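Local coordinates for protein 2-dehydropantoate 2-reductase (Porphyromonas gingivalis, PDB 2QYT) that probably catalyses the NADPH-dependent reduction of ketopantoate to pantoic acid, a step on the pathway to pantothenate, at residues Cys139-Ala144 / Ile198-Met203; Ile205-Thr210 / Ser232-Val237. All blocks are in the same frame, centred on the assembly; numbering follows the deposited sequence.

Interaction 1. Residues Cys139-Ala144 / Ile198-Met203; sequences CVYISA and IMKKFM
K201 sets CD over one face of the Y141 ring. This methylene stands 3.4 Å above the ring plane, nearer CZ and CE1 than the ring centre. It is a CH-pi contact. The lysine runs toward the strand while the tyrosine runs toward the helix, and Y141 OH reaches the helix backbone, 3.3 Å from K201 CA. With CG anti to the backbone N, K201 heads for the strand, and the bend at chi2 (101°) places CD over the ring. From CD the chain climbs away, leaving NZ high above the ring centre and beside the strand's backbone. There K201 NZ donates to V140 O at 3.0 Å, with a C=O...N angle of 175°, nearly along the C=O axis. NZ also hydrogen-bonds N118 OD1 and, weakly, a water that accepts from V140 N. These partners fix the lysine tip. Any cation-pi attraction to Y141 is long and weak at best. A second water accepts from K200 NZ. Its link to Y141 OH is doubtful, because the two are modelled too close. Two residues before Y141 the contact turns apolar, with C139 CB 4.1 Å from I198 CD1. The segment axes make an angle of 48°. Strand 137-148 is paired with strand 158-164 through backbone bonds of C139 to Y162 and Y141 to L160. V140 packs on helix 18-33, while K200 of helix 194-215 leans on helix 252-262. The contact thus joins the mixed sheet to the first helix of the C-terminal family region.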
loop_
_atom_site.group_PDB
_atom_site.type_symbol
_atom_site.label_atom_id
_atom_site.label_comp_id
_atom_site.label_asym_id
_atom_site.label_seq_id
_atom_site.Cartn_x
_atom_site.Cartn_y
_atom_site.Cartn_z
ATOM N N CYS A 139 4.139 -0.329 2.763
ATOM C CA CYS A 139 3.003 0.541 2.915
ATOM C C CYS A 139 3.370 1.977 2.557
ATOM O O CYS A 139 4.523 2.401 2.707
ATOM C CB CYS A 139 2.425 0.462 4.330
ATOM S SG CYS A 139 3.457 1.249 5.582
ATOM N N VAL A 140 2.385 2.731 2.069
ATOM C CA VAL A 140 2.609 4.105 1.581
ATOM C C VAL A 140 1.723 5.069 2.350
ATOM O O VAL A 140 0.682 4.677 2.859
ATOM C CB VAL A 140 2.417 4.207 0.038
ATOM C CG1 VAL A 140 3.405 3.303 -0.689
ATOM C CG2 VAL A 140 0.986 3.867 -0.401
ATOM N N TYR A 141 2.185 6.307 2.535
ATOM C CA TYR A 141 1.344 7.394 3.016
ATOM C C TYR A 141 1.339 8.428 1.904
ATOM O O TYR A 141 2.359 9.043 1.598
ATOM C CB TYR A 141 1.899 8.009 4.300
ATOM C CG TYR A 141 1.794 7.132 5.509
ATOM C CD1 TYR A 141 0.755 7.284 6.397
ATOM C CD2 TYR A 141 2.711 6.117 5.741
ATOM C CE1 TYR A 141 0.650 6.476 7.554
ATOM C CE2 TYR A 141 2.605 5.294 6.874
ATOM C CZ TYR A 141 1.578 5.473 7.770
ATOM O OH TYR A 141 1.466 4.650 8.879
ATOM N N ILE A 142 0.192 8.576 1.264
ATOM C CA ILE A 142 0.096 9.377 0.062
ATOM C C ILE A 142 -1.373 9.620 -0.199
ATOM O O ILE A 142 -2.190 8.700 0.013
ATOM C CB ILE A 142 0.787 8.719 -1.183
ATOM C CG1 ILE A 142 1.021 9.761 -2.312
ATOM C CG2 ILE A 142 0.101 7.371 -1.623
ATOM C CD1 ILE A 142 1.579 9.144 -3.702
ATOM N N SER A 143 -1.706 10.845 -0.616
ATOM C CA SER A 143 -3.078 11.243 -0.895
ATOM C C SER A 143 -3.289 11.404 -2.387
ATOM O O SER A 143 -3.301 12.511 -2.917
ATOM C CB SER A 143 -3.356 12.572 -0.207
ATOM O OG SER A 143 -3.236 12.389 1.193
ATOM N N ALA A 144 -3.477 10.289 -3.067
ATOM C CA ALA A 144 -3.440 10.236 -4.523
ATOM C C ALA A 144 -4.589 9.416 -5.032
ATOM O O ALA A 144 -4.966 8.410 -4.419
ATOM C CB ALA A 144 -2.148 9.641 -4.967
ATOM N N ILE A 198 3.750 -1.400 9.099
ATOM C CA ILE A 198 2.550 -2.019 8.571
ATOM C C ILE A 198 1.385 -2.081 9.573
ATOM O O ILE A 198 0.244 -1.771 9.199
ATOM C CB ILE A 198 2.852 -3.451 8.096
ATOM C CG1 ILE A 198 3.926 -3.438 7.007
ATOM C CG2 ILE A 198 1.575 -4.161 7.596
ATOM C CD1 ILE A 198 3.402 -3.233 5.719
HETATM N N MSE A 199 1.622 -2.574 10.791
HETATM C CA MSE A 199 0.546 -2.572 11.800
HETATM C C MSE A 199 0.182 -1.144 12.171
HETATM O O MSE A 199 -0.992 -0.823 12.318
HETATM C CB MSE A 199 0.868 -3.428 13.039
HETATM C CG MSE A 199 2.050 -2.993 13.904
HETATM SE SE MSE A 199 1.940 -3.626 15.778
HETATM C CE MSE A 199 1.406 -1.983 16.619
ATOM N N LYS A 200 1.190 -0.280 12.293
ATOM C CA LYS A 200 0.934 1.114 12.640
ATOM C C LYS A 200 -0.020 1.788 11.644
ATOM O O LYS A 200 -1.011 2.399 12.055
ATOM C CB LYS A 200 2.245 1.904 12.815
ATOM C CG LYS A 200 2.108 3.222 13.567
ATOM C CD LYS A 200 3.329 4.122 13.338
ATOM C CE LYS A 200 3.230 4.934 12.028
ATOM N NZ LYS A 200 4.473 4.872 11.197
ATOM N N LYS A 201 0.254 1.628 10.344
ATOM C CA LYS A 201 -0.630 2.124 9.290
ATOM C C LYS A 201 -2.042 1.530 9.402
ATOM O O LYS A 201 -3.030 2.268 9.353
ATOM C CB LYS A 201 -0.033 1.813 7.907
ATOM C CG LYS A 201 -0.937 2.121 6.715
ATOM C CD LYS A 201 -0.572 3.422 6.054
ATOM C CE LYS A 201 -1.752 4.052 5.325
ATOM N NZ LYS A 201 -1.835 3.481 3.975
ATOM N N PHE A 202 -2.130 0.209 9.547
ATOM C CA PHE A 202 -3.419 -0.485 9.567
ATOM C C PHE A 202 -4.308 -0.115 10.775
ATOM O O PHE A 202 -5.514 0.041 10.646
ATOM C CB PHE A 202 -3.251 -2.016 9.484
ATOM C CG PHE A 202 -4.557 -2.752 9.598
ATOM C CD1 PHE A 202 -5.379 -2.921 8.464
ATOM C CD2 PHE A 202 -5.000 -3.222 10.832
ATOM C CE1 PHE A 202 -6.598 -3.574 8.544
ATOM C CE2 PHE A 202 -6.231 -3.856 10.944
ATOM C CZ PHE A 202 -7.031 -4.041 9.801
HETATM N N MSE A 203 -3.702 -0.014 11.951
HETATM C CA MSE A 203 -4.421 0.357 13.170
HETATM C C MSE A 203 -5.079 1.738 13.041
HETATM O O MSE A 203 -6.269 1.876 13.330
HETATM C CB MSE A 203 -3.492 0.302 14.374
HETATM C CG MSE A 203 -3.129 -1.097 14.837
HETATM SE SE MSE A 203 -1.725 -1.062 16.227
HETATM C CE MSE A 203 -0.797 0.554 15.683
HETATM O O HOH W 1 -0.291 1.218 2.350
HETATM O O HOH W 2 3.303 3.183 9.419
#

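Interaction 2. Residues Ile205-Thr210 / Ser232-Val237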
loop_
_atom_site.group_PDB
_atom_site.type_symbol
_atom_site.label_atom_id
_atom_site.label_comp_id
_atom_site.label_asym_id
_atom_site.label_seq_id
_atom_site.Cartn_x
_atom_site.Cartn_y
_atom_site.Cartn_z
ATOM N N ILE A 205 -5.875 3.447 10.232
ATOM C CA ILE A 205 -6.926 3.471 9.223
ATOM C C ILE A 205 -8.085 2.549 9.604
ATOM O O ILE A 205 -9.229 2.827 9.283
ATOM C CB ILE A 205 -6.387 3.175 7.817
ATOM C CG1 ILE A 205 -7.538 3.113 6.812
ATOM C CG2 ILE A 205 -5.629 1.882 7.808
ATOM C CD1 ILE A 205 -7.130 2.868 5.382
ATOM N N SER A 206 -7.790 1.464 10.310
ATOM C CA SER A 206 -8.845 0.639 10.889
ATOM C C SER A 206 -9.687 1.518 11.836
ATOM O O SER A 206 -10.863 1.769 11.578
ATOM C CB SER A 206 -8.232 -0.576 11.599
ATOM O OG SER A 206 -9.210 -1.413 12.183
ATOM N N VAL A 207 -9.081 2.047 12.893
ATOM C CA VAL A 207 -9.869 2.837 13.870
ATOM C C VAL A 207 -10.616 3.978 13.175
ATOM O O VAL A 207 -11.825 4.104 13.341
ATOM C CB VAL A 207 -9.061 3.344 15.095
ATOM C CG1 VAL A 207 -8.381 2.180 15.840
ATOM C CG2 VAL A 207 -8.059 4.395 14.690
ATOM N N THR A 208 -9.898 4.755 12.361
ATOM C CA THR A 208 -10.447 5.933 11.673
ATOM C C THR A 208 -11.589 5.573 10.726
ATOM O O THR A 208 -12.653 6.199 10.769
ATOM C CB THR A 208 -9.358 6.714 10.896
ATOM O OG1 THR A 208 -8.320 7.117 11.796
ATOM C CG2 THR A 208 -9.950 7.939 10.212
ATOM N N ALA A 209 -11.370 4.561 9.889
ATOM C CA ALA A 209 -12.413 4.088 8.977
ATOM C C ALA A 209 -13.633 3.598 9.751
ATOM O O ALA A 209 -14.740 4.073 9.515
ATOM C CB ALA A 209 -11.887 3.012 8.024
ATOM N N THR A 210 -13.449 2.684 10.698
ATOM C CA THR A 210 -14.624 2.167 11.412
ATOM C C THR A 210 -15.379 3.253 12.202
ATOM O O THR A 210 -16.595 3.340 12.105
ATOM C CB THR A 210 -14.397 0.822 12.214
ATOM O OG1 THR A 210 -15.020 0.899 13.511
ATOM C CG2 THR A 210 -12.942 0.478 12.365
ATOM N N SER A 232 -11.420 3.428 23.123
ATOM C CA SER A 232 -11.792 2.027 23.164
ATOM C C SER A 232 -11.341 1.265 21.913
ATOM O O SER A 232 -10.910 0.140 22.028
ATOM C CB SER A 232 -13.289 1.866 23.350
ATOM O OG SER A 232 -13.620 2.343 24.628
ATOM N N LEU A 233 -11.475 1.880 20.742
ATOM C CA LEU A 233 -11.042 1.289 19.468
ATOM C C LEU A 233 -9.505 1.161 19.404
ATOM O O LEU A 233 -8.959 0.138 18.964
ATOM C CB LEU A 233 -11.564 2.135 18.291
ATOM C CG LEU A 233 -12.699 1.663 17.372
ATOM C CD1 LEU A 233 -13.779 0.808 18.037
ATOM C CD2 LEU A 233 -13.318 2.817 16.628
ATOM N N LEU A 234 -8.824 2.205 19.854
ATOM C CA LEU A 234 -7.372 2.237 19.884
ATOM C C LEU A 234 -6.803 1.114 20.768
ATOM O O LEU A 234 -5.885 0.394 20.363
ATOM C CB LEU A 234 -6.903 3.617 20.340
ATOM C CG LEU A 234 -6.310 4.672 19.369
ATOM C CD1 LEU A 234 -6.338 4.335 17.881
ATOM C CD2 LEU A 234 -6.877 6.090 19.622
ATOM N N GLU A 235 -7.391 0.943 21.946
ATOM C CA GLU A 235 -6.961 -0.066 22.923
ATOM C C GLU A 235 -7.246 -1.478 22.426
ATOM O O GLU A 235 -6.454 -2.396 22.667
ATOM C CB GLU A 235 -7.647 0.143 24.277
ATOM C CG GLU A 235 -7.120 1.319 25.106
ATOM C CD GLU A 235 -7.783 1.413 26.483
ATOM O OE1 GLU A 235 -7.239 2.152 27.348
ATOM O OE2 GLU A 235 -8.846 0.765 26.714
ATOM N N GLU A 236 -8.373 -1.632 21.730
ATOM C CA GLU A 236 -8.806 -2.918 21.207
ATOM C C GLU A 236 -7.883 -3.450 20.089
ATOM O O GLU A 236 -7.358 -4.570 20.201
ATOM C CB GLU A 236 -10.262 -2.839 20.740
ATOM C CG GLU A 236 -11.257 -3.122 21.846
ATOM C CD GLU A 236 -12.701 -2.972 21.413
ATOM O OE1 GLU A 236 -12.959 -2.920 20.187
ATOM O OE2 GLU A 236 -13.581 -2.902 22.312
ATOM N N VAL A 237 -7.700 -2.645 19.038
ATOM C CA VAL A 237 -6.790 -2.956 17.941
ATOM C C VAL A 237 -5.372 -3.183 18.474
ATOM O O VAL A 237 -4.665 -4.078 18.000
ATOM C CB VAL A 237 -6.848 -1.871 16.770
ATOM C CG1 VAL A 237 -6.022 -0.615 17.072
ATOM C CG2 VAL A 237 -6.437 -2.497 15.399
#
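V207 pushes its two methyls against the tip of L234. CG1 and CG2 each lie 3.6 Å from L234 CD1, the branch that meets V207, and the two side chains cross at about a right angle. CG1 of V207 is anti to the carbonyl carbon (chi1 -56°), beside the backbone N. It meets three residues of the facing helix: besides L234, it touches L233 CB at 4.0 Å and V237 CG1 at 3.9 Å. V237 CG1 stands between its own backbone N and carbonyl carbon (chi1 81°). L233 sends CD2 toward the C-terminal end of helix 194-215, to 3.8 Å from V207 O and 4.0 Å from T210 OG1. That hydroxyl is buried and has no partner in the model, but the T210 rotamer is doubtful, so both points call for caution. Both leucines are unstaggered at both torsions, L234 almost eclipsed at the second; these rotamers are strained or less certain. S206 OG only grazes V237 CG2; its polar partners are L286 O and Y304 OH. Helix 302-309 packs on V207, T210 and L233, and helix 252-262 covers V207 and L234. The short axes run largely antiparallel, at 143°. Such apolar helix packing builds the core of the all-helical C-terminal domain of ketopantoate reductases.

How the interactions relate
From the N terminus, the chain threads between a parallel sheet, probably the Rossmann-type cofactor fold, and a mixed sheet before reaching strand 137-148. Interaction 1 closes a loop of 53 residues between this strand and helix 194-215. Interaction 2 starts further along the same helix and closes a shorter loop of 21 residues, mostly helical, onto helix 227-244. The two loops follow in series and neither nest nor cross. Their centres lie 14 Å apart. They touch where M203 CG packs 3.6 Å from V237 CG2. Helix 194-215 therefore links the two parts: its earlier turns meet both the mixed sheet and helix 252-262, and later turns pack on helix 227-244.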